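PDB 6HNI: ABC-type transport system, sugar-family extracellular solute-binding protein from Peptoclostridium difficile 630, which binds tyrosine as the substrate-binding lipoprotein of an ABC transporter, probably delivering it for uptake, and also has adhesive properties. Local coordinates for residues G27-E33 and D62-N68; T73-S78 and A98-A102; L48-F53 and A269-N274; T42-A47 and E259-T265. The protein carries 1 engineered substitution. The contacts are given in a common frame with arbitrary orientation. Numbering follows the deposited sequence.

Contact 1: G27-E33 and D62-N68; sequences GITQLVE and DFQNAQN. With EDO (1,2-ethanediol), chain E.
Asn68, in the loop after a parallel strand pair, and Ile28 and Phe63, facing each other within it, bury most here. Strands 27-30 and 62-65 run 4.7 Å apart at 14°, Gly27 beside Asp62 and Gln30 beside Asn65. Ile28 N donates to Asp62 O and Gln30 N to Gln64 O (both 2.9 Å); Gln64 N returns to Ile28 O (2.9 Å) and Ala66 N to Gln30 O (3.0 Å). On one face the branched Ile28 (m, t) sets CG2 3.8 Å from CD1 of Phe63 (chi1 t), at the ring edge, while Arg41 makes a cation-pi contact with that ring. Helix 35-50 links the strands, a classic beta-alpha-beta crossover of a periplasmic-binding-protein fold. Asn65 OD1 takes Gln67 N (2.8 Å) in an Asx turn. Asn68 has positive phi, which asparagine accepts readily; its N reaches Leu31 O (2.8 Å), and its CG lies 3.6 Å from Val32 CB. Ethanediol, probably from the crystallisation liquor, accepts through O1 from Glu33 N (2.9 Å) and Asn65 ND2 (3.1 Å).

Contact 2: T73-S78 and A98-A102; sequences TQSIAS and AAFNA
Both segments are regular alpha-helix, 73-78 within helix 70-82 and 98-102 at the C-terminal end of helix 93-102. Their short axes come within 8.2 Å and cross at -44°, with the N-to-C directions on the parallel side of perpendicular. Three CA pairs set the register: Gln74 with Ala98 at 5.1 Å, Ala77 with Ala99 at 4.8 Å and Ser78 with Ala102 at 5.2 Å. Such short spacings need small side chains, and alanine supplies them. Ala77 points its methyl at the other helix, where CB lies 3.6 Å from Ala102 CB, 4.2 Å from Ala98 CB and 3.5 Å from Ala98 O. In return, Ala98 CB rests 3.3 Å from Thr73 O, and Ala102 CB sits 3.5 Å from Ala77 O, so methyls press directly on opposing backbone. Thr73 (chi1 p) adds OG1 at 3.7 Å from Ala98 CB, while that hydroxyl is hydrogen-bonded to Met70 O. At the exposed border, Gln74 folds over with chi1 and chi2 both m, bringing NE2 to 3.7 Å from Ala98 CB and 3.8 Å from Asn101 ND2; the contact is van der Waals packing. Alanine-mediated packing of this kind lets two neighbouring helices lie close together on one face of the parallel sheet, as in the alpha/beta layers of the periplasmic-binding-protein fold.

Contact 3: L48-F53 and A269-N274; sequences LEKNGF and AVKILN
A Schellman motif closes helix 35-50 here, and the turn that follows packs against the C-terminal end of helix 258-273. Phe53 N bonds to Leu48 O (2.8 Å) and Gly52 N to Glu49 O (3.0 Å); Gly52 is the C-prime residue, with phi 88° and psi 17°, a region that glycine enters easily. Leu48 and Val270 have the nearest CA atoms, 6.6 Å apart, which leaves room for branched side chains. Val270, chi1 t, lays both methyls near Asn51 and Phe53; the closest approaches are CG2 to Asn51 CB at 3.5 Å and CG1 to Phe53 CE2 at 4.1 Å, and CG2 also lies 3.9 Å from Leu48 CD2. Leu48 (chi1 -83°, chi2 t) extends CD2 further, to 4.1 Å from both Ala269 CB and Leu273 CD1, the small alanine making space beside it. Asn51 adopts chi1 m and contributes its CB to this apolar patch; its ND2 is hydrogen-bonded to Ala47 O, one turn back. Reversing the chain after the helix lets the Phe53 ring (chi1 m, chi2 -85°) pack against Val270 and Leu273. Ile59 of the neighbouring strand 59-65 also touches Leu48 and Phe53, joining this helix end to the sheet. Leu273 (m, t) places CD1 over one face of the Phe53 ring, 4.2 Å from CE1, whereas Asn274 OD1 approaches the ring edge, 3.9 Å from CZ.

Contact 4: T42-A47 and E259-T265; sequences TGFVKA and EKLGYKT
Gly43 allows a very close helix-helix crossing, in which helix 258-273, from late in the chain, packs on helix 35-50 of the N-terminal alpha/beta domain. The axes of 42-47 and 259-265 approach to 6.4 Å at -40°, and Gly43 and Tyr263 CA atoms are only 4.1 Å apart. A CB on Gly43 would clash with Glu259 O and Tyr263 N; Gly262, also without a side chain, lies opposite, with Gly43 C 3.7 Å from Gly262 C. Backbone CA-H...O contacts exploit this closeness: Gly43 CA to Glu259 O (3.5 Å), Tyr263 CA to Gly43 O (3.3 Å) and Phe44 CA to Gly262 O (3.3 Å). Among aromatic contacts, Phe44 (chi1 t) turns a ring edge to Gly262 O, brings CD1 4.0 Å from Thr265 C, and stacks with Phe89 beyond. Tyr263, also t, turns a ring face to Ala47, whose CB makes a CH-pi contact 3.6 Å from the ring centroid, almost along the normal; the small methyl suits this close approach. The charged interaction lies at the margin: Lys46, m then fully extended, meets extended Glu259 in a salt bridge, NZ to OE2 2.9 Å.

Contact 1 joins the first two strands of the five-stranded parallel sheet, and helix 35-50 between them supplies one side of contacts 3 and 4, with whose segments those of contact 1 alternate along the chain. Contacts 3 and 4, centres about 11 Å apart, share helices 35-50 and 258-273, more than 200 residues apart in sequence, so that a late part of the chain packs on the N-terminal domain. Contact 2 opens after contact 1 closes, nested within that long loop, and pairs helices on the other face of the sheet; its Thr73 and Ile76 pack against Thr29, Leu31, Gln64 and Ala66. Ile28 meets Phe44 of contact 4. Bound tyrosine lies about 6 Å from the Leu31 side chain.

Contact 1: G27-E33 and D62-N68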
loop_
_atom_site.group_PDB
_atom_site.type_symbol
_atom_site.label_atom_id
_atom_site.label_comp_id
_atom_site.label_asym_id
_atom_site.label_seq_id
_atom_site.Cartn_x
_atom_site.Cartn_y
_atom_site.Cartn_z
ATOM N N GLY A 27 -2.793 2.283 -20.187
ATOM C CA GLY A 27 -3.472 3.156 -19.198
ATOM C C GLY A 27 -2.970 2.850 -17.804
ATOM O O GLY A 27 -2.919 1.670 -17.436
ATOM N N ILE A 28 -2.580 3.913 -17.076
ATOM C CA ILE A 28 -2.197 3.738 -15.668
ATOM C C ILE A 28 -3.295 4.428 -14.835
ATOM O O ILE A 28 -3.584 5.567 -15.054
ATOM C CB ILE A 28 -0.858 4.383 -15.346
ATOM C CG1 ILE A 28 0.292 3.822 -16.237
ATOM C CG2 ILE A 28 -0.552 4.203 -13.853
ATOM C CD1 ILE A 28 1.671 4.318 -15.897
ATOM N N THR A 29 -3.868 3.618 -13.959
ATOM C CA THR A 29 -4.948 4.129 -13.040
ATOM C C THR A 29 -4.419 4.018 -11.623
ATOM O O THR A 29 -4.154 2.946 -11.117
ATOM C CB THR A 29 -6.264 3.395 -13.296
ATOM O OG1 THR A 29 -7.232 3.859 -12.285
ATOM C CG2 THR A 29 -6.225 1.916 -13.192
ATOM N N GLN A 30 -4.255 5.192 -11.010
ATOM C CA GLN A 30 -3.717 5.284 -9.655
ATOM C C GLN A 30 -4.767 5.950 -8.725
ATOM O O GLN A 30 -5.345 6.949 -9.092
ATOM C CB GLN A 30 -2.444 6.119 -9.658
ATOM C CG GLN A 30 -1.719 6.185 -8.336
ATOM C CD GLN A 30 -0.401 6.941 -8.372
ATOM O OE1 GLN A 30 0.359 6.841 -9.368
ATOM N NE2 GLN A 30 -0.051 7.624 -7.285
ATOM N N LEU A 31 -4.988 5.366 -7.550
ATOM C CA LEU A 31 -6.052 5.917 -6.677
ATOM C C LEU A 31 -5.826 7.374 -6.249
ATOM O O LEU A 31 -6.753 8.202 -6.306
ATOM C CB LEU A 31 -6.181 4.995 -5.480
ATOM C CG LEU A 31 -7.133 5.469 -4.360
ATOM C CD1 LEU A 31 -8.522 5.544 -4.930
ATOM C CD2 LEU A 31 -6.989 4.487 -3.227
ATOM N N VAL A 32 -4.611 7.656 -5.798
ATOM C CA VAL A 32 -4.260 8.922 -5.170
ATOM C C VAL A 32 -2.730 9.029 -5.130
ATOM O O VAL A 32 -2.066 8.020 -5.152
ATOM C CB VAL A 32 -4.894 9.019 -3.740
ATOM C CG1 VAL A 32 -4.269 8.010 -2.806
ATOM C CG2 VAL A 32 -4.822 10.455 -3.185
ATOM N N GLU A 33 -2.187 10.227 -4.994
ATOM C CA GLU A 33 -0.785 10.412 -4.590
ATOM C C GLU A 33 -0.604 10.161 -3.082
ATOM O O GLU A 33 -1.023 10.976 -2.200
ATOM C CB GLU A 33 -0.313 11.815 -4.921
ATOM C CG GLU A 33 -0.311 12.169 -6.391
ATOM C CD GLU A 33 -0.051 13.644 -6.636
ATOM O OE1 GLU A 33 0.290 14.353 -5.678
ATOM O OE2 GLU A 33 -0.176 14.097 -7.792
ATOM N N ASP A 62 -1.047 6.753 -20.739
ATOM C CA ASP A 62 -2.145 7.651 -20.337
ATOM C C ASP A 62 -2.295 7.450 -18.814
ATOM O O ASP A 62 -2.907 6.469 -18.338
ATOM C CB ASP A 62 -3.396 7.196 -21.092
ATOM C CG ASP A 62 -4.638 8.008 -20.808
ATOM O OD1 ASP A 62 -4.593 8.937 -19.968
ATOM O OD2 ASP A 62 -5.681 7.693 -21.468
ATOM N N PHE A 63 -1.686 8.361 -18.061
ATOM C CA PHE A 63 -1.747 8.331 -16.593
ATOM C C PHE A 63 -2.978 9.083 -16.075
ATOM O O PHE A 63 -3.230 10.249 -16.461
ATOM C CB PHE A 63 -0.494 8.972 -16.009
ATOM C CG PHE A 63 -0.547 9.097 -14.506
ATOM C CD1 PHE A 63 -0.356 7.970 -13.708
ATOM C CD2 PHE A 63 -0.821 10.291 -13.901
ATOM C CE1 PHE A 63 -0.450 8.017 -12.329
ATOM C CE2 PHE A 63 -0.939 10.381 -12.489
ATOM C CZ PHE A 63 -0.728 9.238 -11.717
ATOM N N GLN A 64 -3.702 8.421 -15.180
ATOM C CA GLN A 64 -4.929 8.980 -14.573
ATOM C C GLN A 64 -4.935 8.737 -13.075
ATOM O O GLN A 64 -4.790 7.609 -12.602
ATOM C CB GLN A 64 -6.190 8.370 -15.178
ATOM C CG GLN A 64 -6.356 8.585 -16.676
ATOM C CD GLN A 64 -6.729 9.999 -17.043
ATOM O OE1 GLN A 64 -7.445 10.655 -16.292
ATOM N NE2 GLN A 64 -6.351 10.458 -18.251
ATOM N N ASN A 65 -5.081 9.832 -12.337
ATOM C CA ASN A 65 -5.140 9.842 -10.867
ATOM C C ASN A 65 -6.593 10.135 -10.471
ATOM O O ASN A 65 -7.181 11.112 -10.913
ATOM C CB ASN A 65 -4.185 10.898 -10.373
ATOM C CG ASN A 65 -4.096 11.005 -8.845
ATOM O OD1 ASN A 65 -4.864 10.417 -8.092
ATOM N ND2 ASN A 65 -3.147 11.797 -8.386
ATOM N N ALA A 66 -7.149 9.262 -9.641
ATOM C CA ALA A 66 -8.541 9.432 -9.144
ATOM C C ALA A 66 -8.678 10.456 -8.028
ATOM O O ALA A 66 -9.787 10.729 -7.604
ATOM C CB ALA A 66 -9.110 8.128 -8.695
ATOM N N GLN A 67 -7.557 10.931 -7.503
ATOM C CA GLN A 67 -7.541 11.858 -6.360
ATOM C C GLN A 67 -8.375 11.368 -5.178
ATOM O O GLN A 67 -9.075 12.170 -4.498
ATOM C CB GLN A 67 -7.948 13.255 -6.819
ATOM C CG GLN A 67 -6.979 13.884 -7.804
ATOM C CD GLN A 67 -7.411 15.278 -8.206
ATOM O OE1 GLN A 67 -8.132 15.452 -9.174
ATOM N NE2 GLN A 67 -7.013 16.270 -7.431
ATOM N N ASN A 68 -8.255 10.079 -4.903
ATOM C CA ASN A 68 -8.916 9.379 -3.794
ATOM C C ASN A 68 -10.421 9.275 -3.911
ATOM O O ASN A 68 -11.089 8.871 -2.952
ATOM C CB ASN A 68 -8.520 9.924 -2.402
ATOM C CG ASN A 68 -7.790 8.903 -1.555
ATOM O OD1 ASN A 68 -7.775 7.706 -1.846
ATOM N ND2 ASN A 68 -7.193 9.371 -0.468
HETATM C C1 EDO E . -3.826 13.956 -4.667
HETATM O O1 EDO E . -3.545 12.792 -5.505
HETATM C C2 EDO E . -5.202 13.913 -3.986
HETATM O O2 EDO E . -6.065 14.993 -4.346
HETATM O O HOH W 1 -0.368 12.392 -9.706
#

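Contact 2: T73-S78 and A98-A102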
loop_
_atom_site.group_PDB
_atom_site.type_symbol
_atom_site.label_atom_id
_atom_site.label_comp_id
_atom_site.label_asym_id
_atom_site.label_seq_id
_atom_site.Cartn_x
_atom_site.Cartn_y
_atom_site.Cartn_z
ATOM N N THR A 73 -12.296 6.321 -9.793
ATOM C CA THR A 73 -11.587 5.051 -10.160
ATOM C C THR A 73 -12.411 4.307 -11.181
ATOM O O THR A 73 -11.836 3.618 -12.102
ATOM C CB THR A 73 -11.298 4.095 -8.957
ATOM O OG1 THR A 73 -12.504 3.569 -8.418
ATOM C CG2 THR A 73 -10.509 4.779 -7.904
ATOM N N GLN A 74 -13.727 4.384 -11.093
ATOM C CA GLN A 74 -14.603 3.648 -11.995
ATOM C C GLN A 74 -14.713 4.333 -13.346
ATOM O O GLN A 74 -14.668 3.628 -14.379
ATOM C CB GLN A 74 -15.987 3.508 -11.362
ATOM C CG GLN A 74 -15.933 2.704 -10.059
ATOM C CD GLN A 74 -15.934 1.212 -10.236
ATOM O OE1 GLN A 74 -16.191 0.669 -11.314
ATOM N NE2 GLN A 74 -15.645 0.499 -9.136
ATOM N N SER A 75 -14.802 5.648 -13.395
ATOM C CA SER A 75 -14.847 6.358 -14.692
ATOM C C SER A 75 -13.522 6.242 -15.409
ATOM O O SER A 75 -13.552 6.135 -16.653
ATOM C CB SER A 75 -15.244 7.820 -14.528
ATOM O OG SER A 75 -14.377 8.558 -13.703
ATOM N N ILE A 76 -12.392 6.286 -14.720
ATOM C CA ILE A 76 -11.069 6.116 -15.401
ATOM C C ILE A 76 -11.095 4.764 -16.062
ATOM O O ILE A 76 -10.641 4.634 -17.232
ATOM C CB ILE A 76 -9.908 6.220 -14.384
ATOM C CG1 ILE A 76 -9.736 7.680 -13.892
ATOM C CG2 ILE A 76 -8.640 5.611 -14.933
ATOM C CD1 ILE A 76 -8.882 7.845 -12.672
ATOM N N ALA A 77 -11.483 3.736 -15.334
ATOM C CA ALA A 77 -11.426 2.346 -15.830
ATOM C C ALA A 77 -12.357 2.162 -16.985
ATOM O O ALA A 77 -12.004 1.529 -18.010
ATOM C CB ALA A 77 -11.735 1.361 -14.731
ATOM N N SER A 78 -13.561 2.679 -16.909
ATOM C CA SER A 78 -14.518 2.668 -17.992
ATOM C C SER A 78 -13.935 3.274 -19.293
ATOM O O SER A 78 -14.115 2.708 -20.371
ATOM C CB SER A 78 -15.781 3.461 -17.600
ATOM O OG SER A 78 -16.698 3.546 -18.674
ATOM N N ALA A 98 -11.830 -1.567 -9.769
ATOM C CA ALA A 98 -12.533 -0.815 -10.794
ATOM C C ALA A 98 -12.152 -1.270 -12.232
ATOM O O ALA A 98 -12.999 -1.401 -13.064
ATOM C CB ALA A 98 -12.302 0.656 -10.639
ATOM N N ALA A 99 -10.842 -1.438 -12.458
ATOM C CA ALA A 99 -10.335 -1.884 -13.776
ATOM C C ALA A 99 -10.956 -3.248 -14.111
ATOM O O ALA A 99 -11.469 -3.451 -15.208
ATOM C CB ALA A 99 -8.835 -1.958 -13.718
ATOM N N PHE A 100 -10.972 -4.167 -13.135
ATOM C CA PHE A 100 -11.540 -5.483 -13.339
ATOM C C PHE A 100 -13.052 -5.453 -13.612
ATOM O O PHE A 100 -13.565 -6.206 -14.456
ATOM C CB PHE A 100 -11.126 -6.415 -12.199
ATOM C CG PHE A 100 -11.553 -7.863 -12.352
ATOM C CD1 PHE A 100 -11.107 -8.639 -13.441
ATOM C CD2 PHE A 100 -12.366 -8.473 -11.410
ATOM C CE1 PHE A 100 -11.474 -9.973 -13.544
ATOM C CE2 PHE A 100 -12.708 -9.799 -11.504
ATOM C CZ PHE A 100 -12.258 -10.561 -12.564
ATOM N N ASN A 101 -13.772 -4.568 -12.919
ATOM C CA ASN A 101 -15.149 -4.389 -13.219
ATOM C C ASN A 101 -15.376 -3.857 -14.624
ATOM O O ASN A 101 -16.348 -4.220 -15.260
ATOM C CB ASN A 101 -15.798 -3.424 -12.188
ATOM C CG ASN A 101 -15.916 -4.021 -10.794
ATOM O OD1 ASN A 101 -15.801 -5.224 -10.580
ATOM N ND2 ASN A 101 -16.196 -3.146 -9.843
ATOM N N ALA A 102 -14.513 -2.957 -15.061
ATOM C CA ALA A 102 -14.656 -2.300 -16.365
ATOM C C ALA A 102 -14.391 -3.221 -17.561
ATOM O O ALA A 102 -15.011 -3.038 -18.588
ATOM C CB ALA A 102 -13.763 -1.095 -16.468
#

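Contact 3: L48-F53 and A269-N274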
loop_
_atom_site.group_PDB
_atom_site.type_symbol
_atom_site.label_atom_id
_atom_site.label_comp_id
_atom_site.label_asym_id
_atom_site.label_seq_id
_atom_site.Cartn_x
_atom_site.Cartn_y
_atom_site.Cartn_z
ATOM N N LEU A 48 9.922 -0.348 -17.906
ATOM C CA LEU A 48 9.527 -0.387 -19.313
ATOM C C LEU A 48 10.610 0.275 -20.124
ATOM O O LEU A 48 11.021 -0.283 -21.180
ATOM C CB LEU A 48 8.188 0.303 -19.539
ATOM C CG LEU A 48 6.930 -0.519 -19.257
ATOM C CD1 LEU A 48 5.772 0.434 -19.402
ATOM C CD2 LEU A 48 6.700 -1.716 -20.163
ATOM N N GLU A 49 11.130 1.401 -19.666
ATOM C CA GLU A 49 12.163 2.106 -20.398
ATOM C C GLU A 49 13.442 1.257 -20.549
ATOM O O GLU A 49 14.035 1.213 -21.637
ATOM C CB GLU A 49 12.536 3.431 -19.724
ATOM C CG GLU A 49 11.518 4.554 -19.896
ATOM C CD GLU A 49 12.157 5.929 -20.023
ATOM O OE1 GLU A 49 13.393 6.029 -19.853
ATOM O OE2 GLU A 49 11.405 6.896 -20.286
ATOM N N LYS A 50 13.883 0.604 -19.489
ATOM C CA LYS A 50 15.062 -0.272 -19.536
ATOM C C LYS A 50 14.908 -1.427 -20.548
ATOM O O LYS A 50 15.899 -1.892 -21.143
ATOM C CB LYS A 50 15.399 -0.808 -18.152
ATOM C CG LYS A 50 16.812 -1.361 -18.123
ATOM C CD LYS A 50 17.084 -2.086 -16.875
ATOM C CE LYS A 50 18.543 -2.486 -16.811
ATOM N NZ LYS A 50 18.676 -3.208 -15.525
ATOM N N ASN A 51 13.673 -1.841 -20.783
ATOM C CA ASN A 51 13.324 -2.899 -21.690
ATOM C C ASN A 51 12.939 -2.417 -23.100
ATOM O O ASN A 51 12.458 -3.203 -23.904
ATOM C CB ASN A 51 12.253 -3.771 -21.074
ATOM C CG ASN A 51 12.811 -4.689 -20.013
ATOM O OD1 ASN A 51 13.197 -5.808 -20.313
ATOM N ND2 ASN A 51 12.784 -4.250 -18.743
ATOM N N GLY A 52 13.180 -1.135 -23.361
ATOM C CA GLY A 52 13.023 -0.542 -24.664
ATOM C C GLY A 52 11.656 -0.008 -24.999
ATOM O O GLY A 52 11.381 0.270 -26.165
ATOM N N PHE A 53 10.810 0.193 -23.967
ATOM C CA PHE A 53 9.465 0.707 -24.171
ATOM C C PHE A 53 9.404 2.097 -23.592
ATOM O O PHE A 53 9.456 2.274 -22.380
ATOM C CB PHE A 53 8.446 -0.185 -23.505
ATOM C CG PHE A 53 8.303 -1.513 -24.157
ATOM C CD1 PHE A 53 7.460 -1.665 -25.241
ATOM C CD2 PHE A 53 9.008 -2.598 -23.693
ATOM C CE1 PHE A 53 7.311 -2.911 -25.834
ATOM C CE2 PHE A 53 8.860 -3.843 -24.273
ATOM C CZ PHE A 53 8.001 -4.003 -25.326
ATOM N N ALA A 269 4.791 -6.471 -17.303
ATOM C CA ALA A 269 4.204 -5.762 -18.458
ATOM C C ALA A 269 4.915 -6.058 -19.748
ATOM O O ALA A 269 4.270 -6.203 -20.792
ATOM C CB ALA A 269 4.159 -4.248 -18.269
ATOM N N VAL A 270 6.238 -6.035 -19.680
ATOM C CA VAL A 270 7.061 -6.315 -20.887
ATOM C C VAL A 270 6.627 -7.669 -21.447
ATOM O O VAL A 270 6.411 -7.821 -22.691
ATOM C CB VAL A 270 8.554 -6.299 -20.485
ATOM C CG1 VAL A 270 9.414 -6.873 -21.598
ATOM C CG2 VAL A 270 9.024 -4.871 -20.222
ATOM N N LYS A 271 6.507 -8.663 -20.588
ATOM C CA LYS A 271 6.062 -9.996 -20.988
ATOM C C LYS A 271 4.712 -10.024 -21.664
ATOM O O LYS A 271 4.502 -10.673 -22.715
ATOM C CB LYS A 271 6.127 -11.009 -19.860
ATOM C CG LYS A 271 7.491 -11.181 -19.232
ATOM C CD LYS A 271 7.427 -12.169 -18.088
ATOM C CE LYS A 271 8.778 -12.407 -17.499
ATOM N NZ LYS A 271 8.661 -13.264 -16.300
ATOM N N ILE A 272 3.735 -9.323 -21.071
ATOM C CA ILE A 272 2.403 -9.240 -21.640
ATOM C C ILE A 272 2.403 -8.528 -23.005
ATOM O O ILE A 272 1.803 -9.024 -23.966
ATOM C CB ILE A 272 1.417 -8.549 -20.633
ATOM C CG1 ILE A 272 1.363 -9.342 -19.321
ATOM C CG2 ILE A 272 0.061 -8.388 -21.278
ATOM C CD1 ILE A 272 1.102 -10.826 -19.409
ATOM N N LEU A 273 3.131 -7.415 -23.107
ATOM C CA LEU A 273 3.244 -6.689 -24.367
ATOM C C LEU A 273 3.888 -7.544 -25.473
ATOM O O LEU A 273 3.519 -7.414 -26.632
ATOM C CB LEU A 273 3.992 -5.370 -24.166
ATOM C CG LEU A 273 3.281 -4.336 -23.265
ATOM C CD1 LEU A 273 4.192 -3.160 -23.019
ATOM C CD2 LEU A 273 1.949 -3.896 -23.868
ATOM N N ASN A 274 4.761 -8.453 -25.066
ATOM C CA ASN A 274 5.440 -9.390 -25.980
ATOM C C ASN A 274 4.653 -10.698 -26.209
ATOM O O ASN A 274 5.131 -11.570 -26.922
ATOM C CB ASN A 274 6.852 -9.697 -25.436
ATOM C CG ASN A 274 7.828 -8.547 -25.627
ATOM O OD1 ASN A 274 7.685 -7.720 -26.545
ATOM N ND2 ASN A 274 8.867 -8.521 -24.808
#

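Contact 4: T42-A47 and E259-T265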
loop_
_atom_site.group_PDB
_atom_site.type_symbol
_atom_site.label_atom_id
_atom_site.label_comp_id
_atom_site.label_asym_id
_atom_site.label_seq_id
_atom_site.Cartn_x
_atom_site.Cartn_y
_atom_site.Cartn_z
ATOM N N THR A 42 6.679 5.040 -10.508
ATOM C CA THR A 42 8.061 5.368 -10.864
ATOM C C THR A 42 8.821 4.124 -11.317
ATOM O O THR A 42 9.477 4.112 -12.403
ATOM C CB THR A 42 8.754 6.045 -9.680
ATOM O OG1 THR A 42 8.127 7.313 -9.489
ATOM C CG2 THR A 42 10.244 6.275 -9.929
ATOM N N GLY A 43 8.764 3.064 -10.534
ATOM C CA GLY A 43 9.449 1.809 -10.878
ATOM C C GLY A 43 8.929 1.171 -12.140
ATOM O O GLY A 43 9.746 0.667 -12.975
ATOM N N PHE A 44 7.621 1.150 -12.339
ATOM C CA PHE A 44 7.015 0.527 -13.506
ATOM C C PHE A 44 7.527 1.210 -14.767
ATOM O O PHE A 44 7.935 0.526 -15.725
ATOM C CB PHE A 44 5.494 0.667 -13.420
ATOM C CG PHE A 44 4.700 0.146 -14.573
ATOM C CD1 PHE A 44 4.206 -1.118 -14.554
ATOM C CD2 PHE A 44 4.311 0.998 -15.617
ATOM C CE1 PHE A 44 3.427 -1.611 -15.587
ATOM C CE2 PHE A 44 3.529 0.497 -16.663
ATOM C CZ PHE A 44 3.075 -0.790 -16.638
ATOM N N VAL A 45 7.517 2.529 -14.795
ATOM C CA VAL A 45 7.937 3.262 -15.993
ATOM C C VAL A 45 9.432 3.029 -16.256
ATOM O O VAL A 45 9.863 2.868 -17.422
ATOM C CB VAL A 45 7.561 4.757 -15.878
ATOM C CG1 VAL A 45 8.136 5.596 -17.013
ATOM C CG2 VAL A 45 6.039 4.908 -15.805
ATOM N N LYS A 46 10.245 3.001 -15.202
ATOM C CA LYS A 46 11.688 2.735 -15.378
ATOM C C LYS A 46 11.904 1.333 -15.934
ATOM O O LYS A 46 12.804 1.163 -16.813
ATOM C CB LYS A 46 12.479 2.907 -14.076
ATOM C CG LYS A 46 12.615 4.323 -13.592
ATOM C CD LYS A 46 13.331 4.408 -12.256
ATOM C CE LYS A 46 13.496 5.855 -11.824
ATOM N NZ LYS A 46 14.031 5.931 -10.448
ATOM N N ALA A 47 11.154 0.323 -15.493
ATOM C CA ALA A 47 11.329 -1.028 -16.019
ATOM C C ALA A 47 10.983 -1.026 -17.503
ATOM O O ALA A 47 11.681 -1.653 -18.318
ATOM C CB ALA A 47 10.496 -2.085 -15.261
ATOM N N GLU A 259 9.018 1.011 -4.946
ATOM C CA GLU A 259 9.608 1.268 -6.291
ATOM C C GLU A 259 10.038 -0.058 -6.885
ATOM O O GLU A 259 9.801 -0.308 -8.101
ATOM C CB GLU A 259 10.746 2.249 -6.204
ATOM C CG GLU A 259 11.196 2.593 -7.643
ATOM C CD GLU A 259 12.227 3.716 -7.768
ATOM O OE1 GLU A 259 12.353 4.592 -6.868
ATOM O OE2 GLU A 259 12.897 3.742 -8.830
ATOM N N LYS A 260 10.714 -0.905 -6.126
ATOM C CA LYS A 260 11.105 -2.249 -6.644
ATOM C C LYS A 260 9.913 -3.089 -7.021
ATOM O O LYS A 260 9.942 -3.895 -7.972
ATOM C CB LYS A 260 12.038 -2.993 -5.698
ATOM C CG LYS A 260 13.354 -2.274 -5.455
ATOM C CD LYS A 260 14.259 -3.019 -4.503
ATOM C CE LYS A 260 15.600 -2.349 -4.348
ATOM N NZ LYS A 260 16.531 -3.304 -3.722
ATOM N N LEU A 261 8.838 -3.009 -6.245
ATOM C CA LEU A 261 7.598 -3.739 -6.552
ATOM C C LEU A 261 6.995 -3.281 -7.899
ATOM O O LEU A 261 6.541 -4.114 -8.688
ATOM C CB LEU A 261 6.577 -3.619 -5.397
ATOM C CG LEU A 261 5.468 -4.653 -5.353
ATOM C CD1 LEU A 261 5.992 -5.988 -4.814
ATOM C CD2 LEU A 261 4.302 -4.160 -4.449
ATOM N N GLY A 262 7.007 -1.975 -8.120
ATOM C CA GLY A 262 6.565 -1.402 -9.381
ATOM C C GLY A 262 7.443 -1.807 -10.575
ATOM O O GLY A 262 6.917 -2.130 -11.634
ATOM N N TYR A 263 8.723 -1.863 -10.303
ATOM C CA TYR A 263 9.718 -2.247 -11.360
ATOM C C TYR A 263 9.419 -3.688 -11.745
ATOM O O TYR A 263 9.367 -4.018 -12.956
ATOM C CB TYR A 263 11.099 -2.076 -10.777
ATOM C CG TYR A 263 12.162 -2.296 -11.820
ATOM C CD1 TYR A 263 12.509 -3.578 -12.191
ATOM C CD2 TYR A 263 12.752 -1.214 -12.496
ATOM C CE1 TYR A 263 13.472 -3.806 -13.206
ATOM C CE2 TYR A 263 13.718 -1.422 -13.497
ATOM C CZ TYR A 263 14.038 -2.719 -13.836
ATOM O OH TYR A 263 14.962 -2.929 -14.883
ATOM N N LYS A 264 9.211 -4.600 -10.796
ATOM C CA LYS A 264 8.837 -5.982 -11.087
ATOM C C LYS A 264 7.571 -6.036 -11.926
ATOM O O LYS A 264 7.440 -6.792 -12.893
ATOM C CB LYS A 264 8.683 -6.809 -9.768
ATOM C CG LYS A 264 8.075 -8.177 -9.925
ATOM C CD LYS A 264 9.015 -9.120 -10.664
ATOM C CE LYS A 264 8.406 -10.525 -10.720
ATOM N NZ LYS A 264 9.356 -11.422 -11.443
ATOM N N THR A 265 6.571 -5.223 -11.564
ATOM C CA THR A 265 5.342 -5.196 -12.325
ATOM C C THR A 265 5.598 -4.745 -13.819
ATOM O O THR A 265 4.934 -5.247 -14.738
ATOM C CB THR A 265 4.293 -4.259 -11.683
ATOM O OG1 THR A 265 4.219 -4.520 -10.242
ATOM C CG2 THR A 265 2.950 -4.526 -12.249
#